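Side-chain contacts in CCHC-type domain-containing protein (Trypanosoma brucei brucei, PDB 7C45), which trims guide RNA as an RNase D ribonuclease, probably a 3'-5' exonuclease working through metal ions held by acidic side chains: residues E43-T48 / L54-L59; D106-S111 / K230-E235. All coordinates share one frame; numbering follows the deposited sequence.

Interaction 1: E43-T48 / L54-L59; sequences EAFCTT and LGRISL. With CA (calcium ion), chain E; nucleotides of chain B.
Leu-54 opens the contact by laying its CB against the CB of Ala-44, 3.9 Å away, while its CD2 reaches the ribose of U10 of chain B, the RNA. Gly-55 comes close to the backbone of Phe-45: its CA sits 3.3 Å from Phe-45 O in a CA-H...O contact, and Thr-47 CG2 rests against the same CA. A water joins Gly-55 N, Phe-45 O and the O2' of U10. At Arg-56 the backbone O takes a 2.8 Å hydrogen bond from Phe-45 N. Arg-56 CB lies over one face of the Phe-45 ring, a CH-pi contact 4.0 Å from the centroid. With CG anti to the backbone N (chi1 -175°), the extended arginine runs on alongside the ring, and CD nears CE2 and CZ. Ile-57 pairs with Ala-44 across the antiparallel strands; the register then slips by one, a classic beta bulge in which Ser-58 and Leu-59 share Glu-43 as partner. Glu-43 O accepts from both Ser-58 N and Leu-59 N, and Glu-43 N donates to Leu-59 O. Ser-58 CB meets the edge of the Phe-45 ring, whereas its OG hydrogen-bonds to the backbone O of Trp-175 and to Arg-178 NH2. From the bulge, the side chain of Glu-43, bent at chi2 (-48°), turns to the calcium site. Glu-43 OE2 binds calcium at 2.3 Å, alongside Asp-41, Asp-191 and OP1 of U10, and Glu-43 OE1 accepts a 2.8 Å bond from O3' of U10. Ala-44 N donates to the same O3', and Ala-44 O accepts from O2', so both ribose hydroxyls are read by this one strand end, consistent with recognition of an RNA 3' end. Strands 37-44 and 57-64 belong to the exonuclease sheet, with helix 104-114 packing on Leu-54 and Ile-57, and helix 182-202 on Glu-43 and Leu-59.

Interaction 2: D106-S111 / K230-E235; sequences DVEALS and KPVITE
Glu-108 reaches from helix 104-114 of the RNase H-like 3'-5' exonuclease domain to the backbone of Val-232, a helix-to-loop contact carried by a single carboxylate. The tight part is small. Val-232 N donates to Glu-108 OE2 over 2.8 Å, almost straight at 175° and nearly along the C-O axis of the acceptor. Chi1 of 178° and a straight chain beyond CG hold the Glu-108 carboxylate out toward the loop. Around the bond, Glu-108 OE2 also touches Pro-231 CA at 3.5 Å and the CB and CG2 of Val-232. Val-232 is buried, its side chain packing on His-225 and Tyr-226 of helix 212-226. Gln-53 NE2 bonds to this same OE2, and OE1 forms a salt bridge with Arg-105, which would be expected to favour the charged form of the acid. The loose side is the outer one, where exposed Pro-231 merely brushes Glu-108 OE2 with its CB. Glu-235, too, salt-bridges Arg-105, whose charge probably eases the nearness of the two acids, with Glu-108 OE2 5.4 Å from Glu-235 OE2.

Overall arrangement
Following the chain from the N terminus, interaction 1 comes first: strand 37-44 runs out through residues 43-48, and the short link to 54-59 brings the chain back along strand 57-64, a local hairpin-like closure. Interaction 2 opens only afterwards, at 106-111, and closes a far longer excursion, mostly helical, at 230-235. The two are thus in series, neither nested nor crossing. Their centres lie about 13 Å apart and they touch directly, with Leu-54 CD1 3.8 Å from Asp-106 OD1 and Ile-57 CD1 3.9 Å from Ala-109 O. Helix 104-114 therefore stands between the central sheet and the loop that follows helix 212-226.

Interaction 1: E43-T48 / L54-L59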
loop_
_atom_site.group_PDB
_atom_site.type_symbol
_atom_site.label_atom_id
_atom_site.label_comp_id
_atom_site.label_asym_id
_atom_site.label_seq_id
_atom_site.Cartn_x
_atom_site.Cartn_y
_atom_site.Cartn_z
ATOM N N GLU A 43 -3.499 3.577 11.199
ATOM C CA GLU A 43 -2.925 2.911 12.367
ATOM C C GLU A 43 -4.008 2.678 13.411
ATOM O O GLU A 43 -4.744 3.602 13.765
ATOM C CB GLU A 43 -1.792 3.717 13.004
ATOM C CG GLU A 43 -0.603 4.061 12.074
ATOM C CD GLU A 43 -0.080 2.870 11.275
ATOM O OE1 GLU A 43 0.157 1.815 11.895
ATOM O OE2 GLU A 43 0.142 3.013 10.033
ATOM N N ALA A 44 -4.073 1.452 13.930
ATOM C CA ALA A 44 -5.133 1.083 14.858
ATOM C C ALA A 44 -4.529 0.439 16.103
ATOM O O ALA A 44 -3.396 -0.045 16.092
ATOM C CB ALA A 44 -6.144 0.137 14.189
ATOM N N PHE A 45 -5.294 0.463 17.193
ATOM C CA PHE A 45 -4.889 -0.255 18.392
ATOM C C PHE A 45 -4.540 -1.698 18.043
ATOM O O PHE A 45 -5.323 -2.384 17.390
ATOM C CB PHE A 45 -6.022 -0.275 19.424
ATOM C CG PHE A 45 -6.295 1.039 20.120
ATOM C CD1 PHE A 45 -5.894 2.250 19.604
ATOM C CD2 PHE A 45 -6.976 1.022 21.327
ATOM C CE1 PHE A 45 -6.191 3.446 20.277
ATOM C CE2 PHE A 45 -7.262 2.179 22.003
ATOM C CZ PHE A 45 -6.868 3.409 21.464
ATOM N N CYS A 46 -3.377 -2.157 18.499
ATOM C CA CYS A 46 -3.031 -3.565 18.338
ATOM C C CYS A 46 -4.001 -4.414 19.146
ATOM O O CYS A 46 -4.457 -4.002 20.213
ATOM C CB CYS A 46 -1.593 -3.814 18.781
ATOM S SG CYS A 46 -0.381 -3.119 17.615
ATOM N N THR A 47 -4.344 -5.588 18.610
ATOM C CA THR A 47 -5.225 -6.516 19.310
ATOM C C THR A 47 -4.501 -7.838 19.529
ATOM O O THR A 47 -3.275 -7.869 19.636
ATOM C CB THR A 47 -6.510 -6.773 18.523
ATOM O OG1 THR A 47 -6.177 -7.333 17.253
ATOM C CG2 THR A 47 -7.316 -5.488 18.329
ATOM N N THR A 48 -5.242 -8.934 19.554
ATOM C CA THR A 48 -4.635 -10.253 19.620
ATOM C C THR A 48 -4.400 -10.810 18.209
ATOM O O THR A 48 -4.894 -10.284 17.213
ATOM C CB THR A 48 -5.516 -11.181 20.451
ATOM O OG1 THR A 48 -6.755 -11.389 19.772
ATOM C CG2 THR A 48 -5.806 -10.513 21.769
ATOM N N LEU A 54 -8.928 -4.792 12.221
ATOM C CA LEU A 54 -8.134 -3.786 12.909
ATOM C C LEU A 54 -8.795 -3.446 14.236
ATOM O O LEU A 54 -10.018 -3.464 14.357
ATOM C CB LEU A 54 -8.007 -2.511 12.080
ATOM C CG LEU A 54 -7.165 -2.593 10.798
ATOM C CD1 LEU A 54 -6.967 -1.211 10.272
ATOM C CD2 LEU A 54 -5.827 -3.267 11.019
ATOM N N GLY A 55 -7.974 -3.122 15.226
ATOM C CA GLY A 55 -8.482 -2.560 16.463
ATOM C C GLY A 55 -9.000 -1.132 16.274
ATOM O O GLY A 55 -9.182 -0.638 15.165
ATOM N N ARG A 56 -9.256 -0.479 17.403
ATOM C CA ARG A 56 -9.835 0.864 17.380
ATOM C C ARG A 56 -8.948 1.797 16.568
ATOM O O ARG A 56 -7.741 1.836 16.770
ATOM C CB ARG A 56 -9.965 1.382 18.805
ATOM C CG ARG A 56 -10.649 2.717 18.928
ATOM C CD ARG A 56 -10.811 3.015 20.416
ATOM N NE ARG A 56 -11.414 4.305 20.687
ATOM C CZ ARG A 56 -11.730 4.723 21.901
ATOM N NH1 ARG A 56 -11.506 3.934 22.954
ATOM N NH2 ARG A 56 -12.279 5.918 22.062
ATOM N N ILE A 57 -9.540 2.517 15.618
ATOM C CA ILE A 57 -8.742 3.423 14.798
ATOM C C ILE A 57 -8.094 4.480 15.679
ATOM O O ILE A 57 -8.757 5.112 16.505
ATOM C CB ILE A 57 -9.600 4.081 13.715
ATOM C CG1 ILE A 57 -9.967 3.064 12.631
ATOM C CG2 ILE A 57 -8.850 5.248 13.122
ATOM C CD1 ILE A 57 -10.961 3.585 11.642
ATOM N N SER A 58 -6.786 4.668 15.504
ATOM C CA SER A 58 -6.044 5.700 16.219
ATOM C C SER A 58 -5.726 6.874 15.296
ATOM O O SER A 58 -6.106 8.015 15.570
ATOM C CB SER A 58 -4.759 5.110 16.799
ATOM O OG SER A 58 -4.000 6.086 17.484
ATOM N N LEU A 59 -5.040 6.590 14.198
ATOM C CA LEU A 59 -4.671 7.567 13.179
ATOM C C LEU A 59 -5.224 7.151 11.822
ATOM O O LEU A 59 -5.286 5.962 11.511
ATOM C CB LEU A 59 -3.142 7.692 13.069
ATOM C CG LEU A 59 -2.366 8.115 14.315
ATOM C CD1 LEU A 59 -0.852 8.078 14.070
ATOM C CD2 LEU A 59 -2.837 9.519 14.790
HETATM CA CA CA E . 1.103 2.187 8.131
ATOM P P U B 10 0.217 -1.295 8.214
ATOM O OP1 U B 10 0.179 0.167 8.019
ATOM O OP2 U B 10 1.519 -2.027 8.227
ATOM O "O5'" U B 10 -0.552 -1.662 9.565
ATOM C "C5'" U B 10 -1.714 -0.940 9.940
ATOM C "C4'" U B 10 -2.306 -1.465 11.221
ATOM O "O4'" U B 10 -2.425 -2.897 11.130
ATOM C "C3'" U B 10 -1.480 -1.246 12.477
ATOM O "O3'" U B 10 -1.662 0.039 13.027
ATOM C "C2'" U B 10 -1.976 -2.348 13.398
ATOM O "O2'" U B 10 -3.208 -1.958 13.989
ATOM C "C1'" U B 10 -2.245 -3.475 12.404
ATOM N N1 U B 10 -1.131 -4.438 12.325
ATOM C C2 U B 10 -1.096 -5.388 13.320
ATOM O O2 U B 10 -1.926 -5.415 14.217
ATOM N N3 U B 10 -0.056 -6.279 13.217
ATOM C C4 U B 10 0.911 -6.306 12.232
ATOM O O4 U B 10 1.780 -7.170 12.280
ATOM C C5 U B 10 0.795 -5.291 11.229
ATOM C C6 U B 10 -0.206 -4.409 11.305
HETATM O O HOH W 1 -5.150 -3.714 15.086
HETATM O O HOH W 2 3.282 4.050 8.160
HETATM O O HOH W 3 2.984 1.429 9.568
#

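Interaction 2: D106-S111 / K230-E235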
loop_
_atom_site.group_PDB
_atom_site.type_symbol
_atom_site.label_atom_id
_atom_site.label_comp_id
_atom_site.label_asym_id
_atom_site.label_seq_id
_atom_site.Cartn_x
_atom_site.Cartn_y
_atom_site.Cartn_z
ATOM N N ASP A 106 -8.142 -1.888 6.097
ATOM C CA ASP A 106 -8.437 -0.458 6.201
ATOM C C ASP A 106 -9.885 -0.176 5.863
ATOM O O ASP A 106 -10.581 0.547 6.588
ATOM C CB ASP A 106 -7.539 0.343 5.258
ATOM C CG ASP A 106 -6.099 0.377 5.714
ATOM O OD1 ASP A 106 -5.823 -0.051 6.846
ATOM O OD2 ASP A 106 -5.260 0.865 4.935
ATOM N N VAL A 107 -10.349 -0.742 4.748
ATOM C CA VAL A 107 -11.695 -0.489 4.271
ATOM C C VAL A 107 -12.712 -1.107 5.218
ATOM O O VAL A 107 -13.768 -0.513 5.502
ATOM C CB VAL A 107 -11.798 -1.025 2.831
ATOM C CG1 VAL A 107 -13.188 -1.446 2.479
ATOM C CG2 VAL A 107 -11.218 0.018 1.874
ATOM N N GLU A 108 -12.382 -2.283 5.772
ATOM C CA GLU A 108 -13.228 -2.881 6.784
ATOM C C GLU A 108 -13.360 -1.963 7.986
ATOM O O GLU A 108 -14.456 -1.793 8.511
ATOM C CB GLU A 108 -12.663 -4.227 7.222
ATOM C CG GLU A 108 -13.473 -4.895 8.317
ATOM C CD GLU A 108 -12.864 -6.208 8.711
ATOM O OE1 GLU A 108 -11.649 -6.224 8.958
ATOM O OE2 GLU A 108 -13.584 -7.225 8.737
ATOM N N ALA A 109 -12.252 -1.353 8.415
ATOM C CA ALA A 109 -12.300 -0.457 9.572
ATOM C C ALA A 109 -13.022 0.835 9.240
ATOM O O ALA A 109 -13.758 1.369 10.081
ATOM C CB ALA A 109 -10.891 -0.164 10.090
ATOM N N LEU A 110 -12.816 1.368 8.033
ATOM C CA LEU A 110 -13.552 2.568 7.644
ATOM C C LEU A 110 -15.052 2.311 7.683
ATOM O O LEU A 110 -15.817 3.152 8.154
ATOM C CB LEU A 110 -13.131 3.040 6.250
ATOM C CG LEU A 110 -11.714 3.612 6.165
ATOM C CD1 LEU A 110 -11.385 3.981 4.718
ATOM C CD2 LEU A 110 -11.553 4.826 7.071
ATOM N N SER A 111 -15.488 1.146 7.203
ATOM C CA SER A 111 -16.919 0.871 7.134
ATOM C C SER A 111 -17.485 0.550 8.514
ATOM O O SER A 111 -18.501 1.119 8.920
ATOM C CB SER A 111 -17.191 -0.274 6.154
ATOM O OG SER A 111 -18.576 -0.602 6.138
ATOM N N LYS A 230 -19.914 -4.270 8.850
ATOM C CA LYS A 230 -19.762 -5.264 9.891
ATOM C C LYS A 230 -18.493 -6.036 9.599
ATOM O O LYS A 230 -18.008 -6.003 8.466
ATOM C CB LYS A 230 -20.959 -6.234 9.945
ATOM C CG LYS A 230 -21.105 -6.994 8.629
ATOM C CD LYS A 230 -22.170 -8.086 8.695
ATOM C CE LYS A 230 -22.640 -8.456 7.298
ATOM N NZ LYS A 230 -23.573 -9.604 7.336
ATOM N N PRO A 231 -17.906 -6.696 10.574
ATOM C CA PRO A 231 -16.700 -7.465 10.268
ATOM C C PRO A 231 -16.966 -8.501 9.176
ATOM O O PRO A 231 -18.063 -9.042 9.054
ATOM C CB PRO A 231 -16.326 -8.101 11.607
ATOM C CG PRO A 231 -16.910 -7.117 12.623
ATOM C CD PRO A 231 -18.214 -6.730 12.015
ATOM N N VAL A 232 -15.970 -8.674 8.317
ATOM C CA VAL A 232 -16.060 -9.637 7.230
ATOM C C VAL A 232 -16.064 -11.038 7.807
ATOM O O VAL A 232 -15.220 -11.375 8.647
ATOM C CB VAL A 232 -14.896 -9.443 6.252
ATOM C CG1 VAL A 232 -14.841 -10.564 5.275
ATOM C CG2 VAL A 232 -15.069 -8.122 5.518
ATOM N N ILE A 233 -16.992 -11.869 7.323
ATOM C CA ILE A 233 -17.082 -13.254 7.772
ATOM C C ILE A 233 -16.057 -14.110 7.048
ATOM O O ILE A 233 -15.180 -14.722 7.662
ATOM C CB ILE A 233 -18.511 -13.786 7.553
ATOM C CG1 ILE A 233 -19.501 -13.070 8.470
ATOM C CG2 ILE A 233 -18.586 -15.299 7.787
ATOM C CD1 ILE A 233 -19.290 -13.380 9.927
ATOM N N THR A 234 -16.137 -14.132 5.724
ATOM C CA THR A 234 -15.336 -14.999 4.875
ATOM C C THR A 234 -14.390 -14.120 4.080
ATOM O O THR A 234 -14.838 -13.204 3.393
ATOM C CB THR A 234 -16.242 -15.795 3.940
ATOM O OG1 THR A 234 -17.074 -16.642 4.722
ATOM C CG2 THR A 234 -15.444 -16.628 2.952
ATOM N N GLU A 235 -13.095 -14.379 4.193
ATOM C CA GLU A 235 -12.117 -13.584 3.464
ATOM C C GLU A 235 -12.227 -13.797 1.955
ATOM O O GLU A 235 -12.628 -14.857 1.482
ATOM C CB GLU A 235 -10.713 -13.946 3.928
ATOM C CG GLU A 235 -10.425 -13.520 5.353
ATOM C CD GLU A 235 -10.447 -12.006 5.517
ATOM O OE1 GLU A 235 -9.638 -11.326 4.862
ATOM O OE2 GLU A 235 -11.241 -11.502 6.329
#